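Local coordinates for dephospho-CoA kinase (Mycobacterium paratuberculosis, PDB 6N39), which probably phosphorylates the 3'-hydroxyl of dephospho-CoA with ATP, the last step of coenzyme A biosynthesis, at residues D303-R315 with Y401-P415. Sequence-based numbering, arbitrary orientation. Where two conformers were deposited one is given.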
loop_
_atom_site.group_PDB
_atom_site.type_symbol
_atom_site.label_atom_id
_atom_site.label_comp_id
_atom_site.label_asym_id
_atom_site.label_seq_id
_atom_site.Cartn_x
_atom_site.Cartn_y
_atom_site.Cartn_z
ATOM N N ASP A 303 14.414 -20.105 -5.845
ATOM C CA ASP A 303 13.346 -21.089 -5.678
ATOM C C ASP A 303 13.941 -22.504 -5.727
ATOM O O ASP A 303 15.122 -22.701 -6.029
ATOM C CB ASP A 303 12.279 -20.937 -6.780
ATOM C CG ASP A 303 11.538 -19.589 -6.723
ATOM O OD1 ASP A 303 10.969 -19.249 -5.664
ATOM O OD2 ASP A 303 11.527 -18.872 -7.743
ATOM N N VAL A 304 13.100 -23.500 -5.451
ATOM C CA VAL A 304 13.466 -24.903 -5.659
ATOM C C VAL A 304 13.551 -25.173 -7.157
ATOM O O VAL A 304 12.593 -24.932 -7.895
ATOM C CB VAL A 304 12.443 -25.831 -4.987
ATOM C CG1 VAL A 304 12.793 -27.321 -5.204
ATOM C CG2 VAL A 304 12.365 -25.525 -3.495
ATOM N N ALA A 305 14.695 -25.675 -7.620
ATOM C CA ALA A 305 14.855 -25.941 -9.050
ATOM C C ALA A 305 13.992 -27.122 -9.492
ATOM O O ALA A 305 13.770 -28.067 -8.738
ATOM C CB ALA A 305 16.323 -26.243 -9.398
ATOM N N LYS A 306 13.497 -27.054 -10.734
ATOM C CA LYS A 306 12.916 -28.212 -11.396
ATOM C C LYS A 306 13.755 -28.560 -12.614
ATOM O O LYS A 306 14.259 -27.662 -13.293
ATOM C CB LYS A 306 11.461 -27.974 -11.864
ATOM C CG LYS A 306 10.611 -27.135 -10.959
ATOM C CD LYS A 306 10.133 -27.903 -9.749
ATOM C CE LYS A 306 9.850 -26.914 -8.625
ATOM N NZ LYS A 306 9.684 -25.564 -9.201
ATOM N N PRO A 307 13.924 -29.837 -12.923
ATOM C CA PRO A 307 14.649 -30.206 -14.137
ATOM C C PRO A 307 13.843 -29.828 -15.374
ATOM O O PRO A 307 12.633 -29.602 -15.309
ATOM C CB PRO A 307 14.787 -31.721 -14.010
ATOM C CG PRO A 307 13.555 -32.110 -13.222
ATOM C CD PRO A 307 13.311 -30.998 -12.260
ATOM N N ASP A 308 14.534 -29.797 -16.512
ATOM C CA ASP A 308 13.964 -29.378 -17.795
ATOM C C ASP A 308 13.117 -28.125 -17.612
ATOM O O ASP A 308 11.908 -28.112 -17.855
ATOM C CB ASP A 308 13.153 -30.501 -18.439
ATOM C CG ASP A 308 12.752 -30.183 -19.878
ATOM O OD1 ASP A 308 13.381 -29.296 -20.500
ATOM O OD2 ASP A 308 11.795 -30.807 -20.386
ATOM N N ALA A 309 13.788 -27.070 -17.140
ATOM C CA ALA A 309 13.146 -25.791 -16.868
ATOM C C ALA A 309 12.546 -25.200 -18.138
ATOM O O ALA A 309 13.134 -25.284 -19.220
ATOM C CB ALA A 309 14.164 -24.813 -16.265
ATOM N N ARG A 310 11.382 -24.572 -18.000
ATOM C CA ARG A 310 10.623 -24.115 -19.155
ATOM C C ARG A 310 10.430 -22.604 -19.129
ATOM O O ARG A 310 10.333 -21.988 -18.066
ATOM C CB ARG A 310 9.254 -24.796 -19.222
ATOM C CG ARG A 310 9.306 -26.309 -19.244
ATOM C CD ARG A 310 9.880 -26.821 -20.552
ATOM N NE ARG A 310 9.327 -26.111 -21.700
ATOM C CZ ARG A 310 8.182 -26.426 -22.300
ATOM N NH1 ARG A 310 7.449 -27.445 -21.867
ATOM N NH2 ARG A 310 7.770 -25.717 -23.340
ATOM N N SER A 311 10.355 -22.015 -20.322
ATOM C CA SER A 311 10.034 -20.601 -20.482
ATOM C C SER A 311 9.388 -20.402 -21.842
ATOM O O SER A 311 9.661 -21.164 -22.778
ATOM C CB SER A 311 11.278 -19.718 -20.392
ATOM O OG SER A 311 10.931 -18.345 -20.502
ATOM N N THR A 312 8.541 -19.366 -21.955
ATOM C CA THR A 312 8.104 -18.956 -23.291
ATOM C C THR A 312 9.119 -18.049 -23.974
ATOM O O THR A 312 8.905 -17.664 -25.127
ATOM C CB THR A 312 6.728 -18.252 -23.259
ATOM O OG1 THR A 312 6.792 -17.024 -22.517
ATOM C CG2 THR A 312 5.656 -19.161 -22.646
ATOM N N VAL A 313 10.197 -17.687 -23.286
ATOM C CA VAL A 313 11.297 -16.946 -23.891
ATOM C C VAL A 313 12.360 -17.960 -24.297
ATOM O O VAL A 313 12.872 -18.705 -23.456
ATOM C CB VAL A 313 11.855 -15.892 -22.920
ATOM C CG1 VAL A 313 13.079 -15.202 -23.535
ATOM C CG2 VAL A 313 10.779 -14.867 -22.606
ATOM N N GLU A 314 12.692 -17.991 -25.590
ATOM C CA GLU A 314 13.367 -19.155 -26.155
ATOM C C GLU A 314 14.705 -19.437 -25.484
ATOM O O GLU A 314 15.017 -20.595 -25.184
ATOM C CB GLU A 314 13.557 -18.980 -27.665
ATOM C CG GLU A 314 14.252 -20.159 -28.326
ATOM C CD GLU A 314 13.583 -21.483 -27.994
ATOM O OE1 GLU A 314 14.261 -22.381 -27.442
ATOM O OE2 GLU A 314 12.370 -21.618 -28.274
ATOM N N ARG A 315 15.512 -18.406 -25.231
ATOM C CA ARG A 315 16.851 -18.636 -24.702
ATOM C C ARG A 315 16.848 -19.153 -23.269
ATOM O O ARG A 315 17.902 -19.546 -22.767
ATOM C CB ARG A 315 17.676 -17.351 -24.787
ATOM C CG ARG A 315 17.125 -16.178 -23.984
ATOM C CD ARG A 315 17.938 -14.921 -24.281
ATOM N NE ARG A 315 17.530 -13.793 -23.446
ATOM C CZ ARG A 315 16.515 -12.985 -23.726
ATOM N NH1 ARG A 315 15.798 -13.183 -24.822
ATOM N NH2 ARG A 315 16.219 -11.985 -22.908
ATOM N N TYR A 401 4.366 -28.658 -11.927
ATOM C CA TYR A 401 5.187 -27.952 -12.906
ATOM C C TYR A 401 5.060 -28.610 -14.272
ATOM O O TYR A 401 4.802 -27.939 -15.287
ATOM C CB TYR A 401 6.652 -27.947 -12.434
ATOM C CG TYR A 401 7.599 -27.068 -13.234
ATOM C CD1 TYR A 401 7.651 -25.692 -13.013
ATOM C CD2 TYR A 401 8.456 -27.614 -14.184
ATOM C CE1 TYR A 401 8.521 -24.876 -13.723
ATOM C CE2 TYR A 401 9.322 -26.801 -14.915
ATOM C CZ TYR A 401 9.355 -25.436 -14.677
ATOM O OH TYR A 401 10.210 -24.621 -15.397
ATOM N N ARG A 402 5.208 -29.940 -14.308
ATOM C CA ARG A 402 5.128 -30.628 -15.594
ATOM C C ARG A 402 3.746 -30.465 -16.228
ATOM O O ARG A 402 3.628 -30.253 -17.446
ATOM C CB ARG A 402 5.488 -32.110 -15.423
ATOM C CG ARG A 402 6.974 -32.338 -15.092
ATOM C CD ARG A 402 7.337 -33.821 -15.038
ATOM N NE ARG A 402 6.649 -34.495 -13.937
ATOM C CZ ARG A 402 7.218 -34.843 -12.783
ATOM N NH1 ARG A 402 8.511 -34.605 -12.559
ATOM N NH2 ARG A 402 6.483 -35.433 -11.850
ATOM N N ARG A 403 2.692 -30.525 -15.413
ATOM C CA ARG A 403 1.340 -30.482 -15.962
ATOM C C ARG A 403 0.991 -29.080 -16.434
ATOM O O ARG A 403 0.388 -28.911 -17.498
ATOM C CB ARG A 403 0.330 -30.962 -14.923
ATOM C CG ARG A 403 0.363 -32.468 -14.650
ATOM C CD ARG A 403 -0.040 -32.745 -13.209
ATOM N NE ARG A 403 -1.444 -32.441 -12.956
ATOM C CZ ARG A 403 -1.979 -32.340 -11.743
ATOM N NH1 ARG A 403 -1.220 -32.496 -10.665
ATOM N NH2 ARG A 403 -3.275 -32.078 -11.610
ATOM N N ALA A 404 1.327 -28.068 -15.633
ATOM C CA ALA A 404 1.104 -26.690 -16.041
ATOM C C ALA A 404 1.784 -26.404 -17.369
ATOM O O ALA A 404 1.190 -25.784 -18.257
ATOM C CB ALA A 404 1.613 -25.730 -14.962
ATOM N N TRP A 405 3.028 -26.863 -17.537
ATOM C CA TRP A 405 3.695 -26.569 -18.800
ATOM C C TRP A 405 3.132 -27.402 -19.947
ATOM O O TRP A 405 3.130 -26.942 -21.095
ATOM C CB TRP A 405 5.208 -26.738 -18.651
ATOM C CG TRP A 405 5.797 -25.472 -18.069
ATOM C CD1 TRP A 405 6.264 -25.280 -16.792
ATOM C CD2 TRP A 405 5.916 -24.205 -18.736
ATOM N NE1 TRP A 405 6.680 -23.971 -16.635
ATOM C CE2 TRP A 405 6.480 -23.297 -17.814
ATOM C CE3 TRP A 405 5.631 -23.763 -20.031
ATOM C CZ2 TRP A 405 6.759 -21.976 -18.147
ATOM C CZ3 TRP A 405 5.896 -22.442 -20.354
ATOM C CH2 TRP A 405 6.459 -21.569 -19.415
ATOM N N ASP A 406 2.616 -28.599 -19.665
ATOM C CA ASP A 406 1.903 -29.348 -20.705
ATOM C C ASP A 406 0.681 -28.572 -21.181
ATOM O O ASP A 406 0.419 -28.459 -22.386
ATOM C CB ASP A 406 1.481 -30.715 -20.176
ATOM C CG ASP A 406 2.513 -31.784 -20.427
ATOM O OD1 ASP A 406 3.322 -31.613 -21.358
ATOM O OD2 ASP A 406 2.511 -32.803 -19.694
ATOM N N TRP A 407 -0.081 -28.031 -20.232
ATOM C CA TRP A 407 -1.239 -27.211 -20.570
ATOM C C TRP A 407 -0.818 -25.966 -21.344
ATOM O O TRP A 407 -1.496 -25.557 -22.294
ATOM C CB TRP A 407 -1.985 -26.827 -19.285
ATOM C CG TRP A 407 -3.138 -25.900 -19.495
ATOM C CD1 TRP A 407 -4.422 -26.241 -19.833
ATOM C CD2 TRP A 407 -3.118 -24.476 -19.389
ATOM N NE1 TRP A 407 -5.197 -25.113 -19.937
ATOM C CE2 TRP A 407 -4.420 -24.016 -19.666
ATOM C CE3 TRP A 407 -2.123 -23.541 -19.078
ATOM C CZ2 TRP A 407 -4.752 -22.658 -19.651
ATOM C CZ3 TRP A 407 -2.460 -22.195 -19.056
ATOM C CH2 TRP A 407 -3.759 -21.771 -19.342
ATOM N N ALA A 408 0.295 -25.345 -20.941
ATOM C CA ALA A 408 0.770 -24.152 -21.637
ATOM C C ALA A 408 1.146 -24.471 -23.074
ATOM O O ALA A 408 0.827 -23.704 -23.991
ATOM C CB ALA A 408 1.964 -23.541 -20.903
ATOM N N ASP A 409 1.845 -25.591 -23.287
ATOM C CA ASP A 409 2.186 -25.999 -24.644
ATOM C C ASP A 409 0.931 -26.269 -25.463
ATOM O O ASP A 409 0.847 -25.866 -26.625
ATOM C CB ASP A 409 3.084 -27.241 -24.627
ATOM C CG ASP A 409 4.472 -26.965 -24.062
ATOM O OD1 ASP A 409 4.951 -25.817 -24.132
ATOM O OD2 ASP A 409 5.094 -27.910 -23.540
ATOM N N SER A 410 -0.065 -26.936 -24.864
ATOM C CA SER A 410 -1.272 -27.292 -25.608
ATOM C C SER A 410 -2.066 -26.058 -26.015
ATOM O O SER A 410 -2.553 -25.973 -27.146
ATOM C CB SER A 410 -2.157 -28.220 -24.775
ATOM O OG SER A 410 -1.479 -29.411 -24.431
ATOM N N THR A 411 -2.229 -25.102 -25.105
ATOM C CA THR A 411 -3.092 -23.956 -25.362
ATOM C C THR A 411 -2.356 -22.768 -25.970
ATOM O O THR A 411 -2.985 -21.740 -26.224
ATOM C CB THR A 411 -3.777 -23.506 -24.062
ATOM O OG1 THR A 411 -2.774 -23.152 -23.107
ATOM C CG2 THR A 411 -4.637 -24.623 -23.488
ATOM N N GLY A 412 -1.047 -22.865 -26.190
ATOM C CA GLY A 412 -0.308 -21.700 -26.655
ATOM C C GLY A 412 -0.287 -20.563 -25.652
ATOM O O GLY A 412 -0.335 -19.390 -26.039
ATOM N N TRP A 413 -0.228 -20.887 -24.367
ATOM C CA TRP A 413 -0.229 -19.865 -23.327
ATOM C C TRP A 413 0.946 -18.905 -23.482
ATOM O O TRP A 413 2.089 -19.319 -23.687
ATOM C CB TRP A 413 -0.156 -20.536 -21.953
ATOM C CG TRP A 413 -0.066 -19.569 -20.817
ATOM C CD1 TRP A 413 -1.109 -18.937 -20.195
ATOM C CD2 TRP A 413 1.131 -19.119 -20.153
ATOM N NE1 TRP A 413 -0.639 -18.144 -19.175
ATOM C CE2 TRP A 413 0.730 -18.226 -19.134
ATOM C CE3 TRP A 413 2.494 -19.386 -20.318
ATOM C CZ2 TRP A 413 1.645 -17.592 -18.288
ATOM C CZ3 TRP A 413 3.404 -18.766 -19.474
ATOM C CH2 TRP A 413 2.974 -17.880 -18.466
ATOM N N LYS A 414 0.662 -17.612 -23.348
ATOM C CA LYS A 414 1.676 -16.569 -23.321
ATOM C C LYS A 414 1.408 -15.653 -22.137
ATOM O O LYS A 414 0.251 -15.329 -21.861
ATOM C CB LYS A 414 1.674 -15.738 -24.613
ATOM C CG LYS A 414 1.953 -16.540 -25.872
ATOM C CD LYS A 414 3.307 -17.233 -25.795
ATOM C CE LYS A 414 3.590 -18.071 -27.041
ATOM N NZ LYS A 414 4.694 -19.050 -26.801
ATOM N N PRO A 415 2.452 -15.213 -21.424
ATOM C CA PRO A 415 2.208 -14.327 -20.285
ATOM C C PRO A 415 1.880 -12.910 -20.724
ATOM O O PRO A 415 2.173 -12.477 -21.854
ATOM C CB PRO A 415 3.531 -14.378 -19.502
ATOM C CG PRO A 415 4.567 -14.720 -20.536
ATOM C CD PRO A 415 3.878 -15.560 -21.583
ATOM O OXT PRO A 415 1.288 -12.170 -19.939
HETATM O O HOH W 1 9.055 -22.321 -15.715
#
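R310 lies along the indole of W405 and ends on the carboxylate of D409, one helical turn further on. Its CB sits over the five-membered ring, 3.5 Å from the centroid and 13° off the normal, which meets the criterion for a CH-pi contact. CG follows over the same ring, 3.8 Å from W405 CG. The chain bends at chi2 (-69°) and chi3 (-44°), and W405 CE3 comes to lie over one face of the guanidinium. NE turns to D317, outside both segments. NH1 and NH2 grip D409 end-on, one to each oxygen and both on syn lone pairs; NH1 to OD2 measures 2.9 Å and lies almost in the guanidinium plane, whereas OD1 is tilted from it. The contact belongs to the C-terminal UPF0157 (GrpB) region, where an irregular loop before strand 328-331 runs across the last turns of helix 386-411 and the C-terminal tail. Towards the start of the segment 401-415, Y401 is sandwiched: W405 CD1 covers one face and K306 CG the other, 3.8 Å from the ring centroid. Y401 OH accepts a nearly straight bond from R310 N (2.9 Å) and donates to a water that in turn donates to R310 O. At the tail, T312 CG2 packs 3.9 Å from W413 CZ3, while OG1, hydrogen-bonded to Q352, meets P415 CD at 3.4 Å.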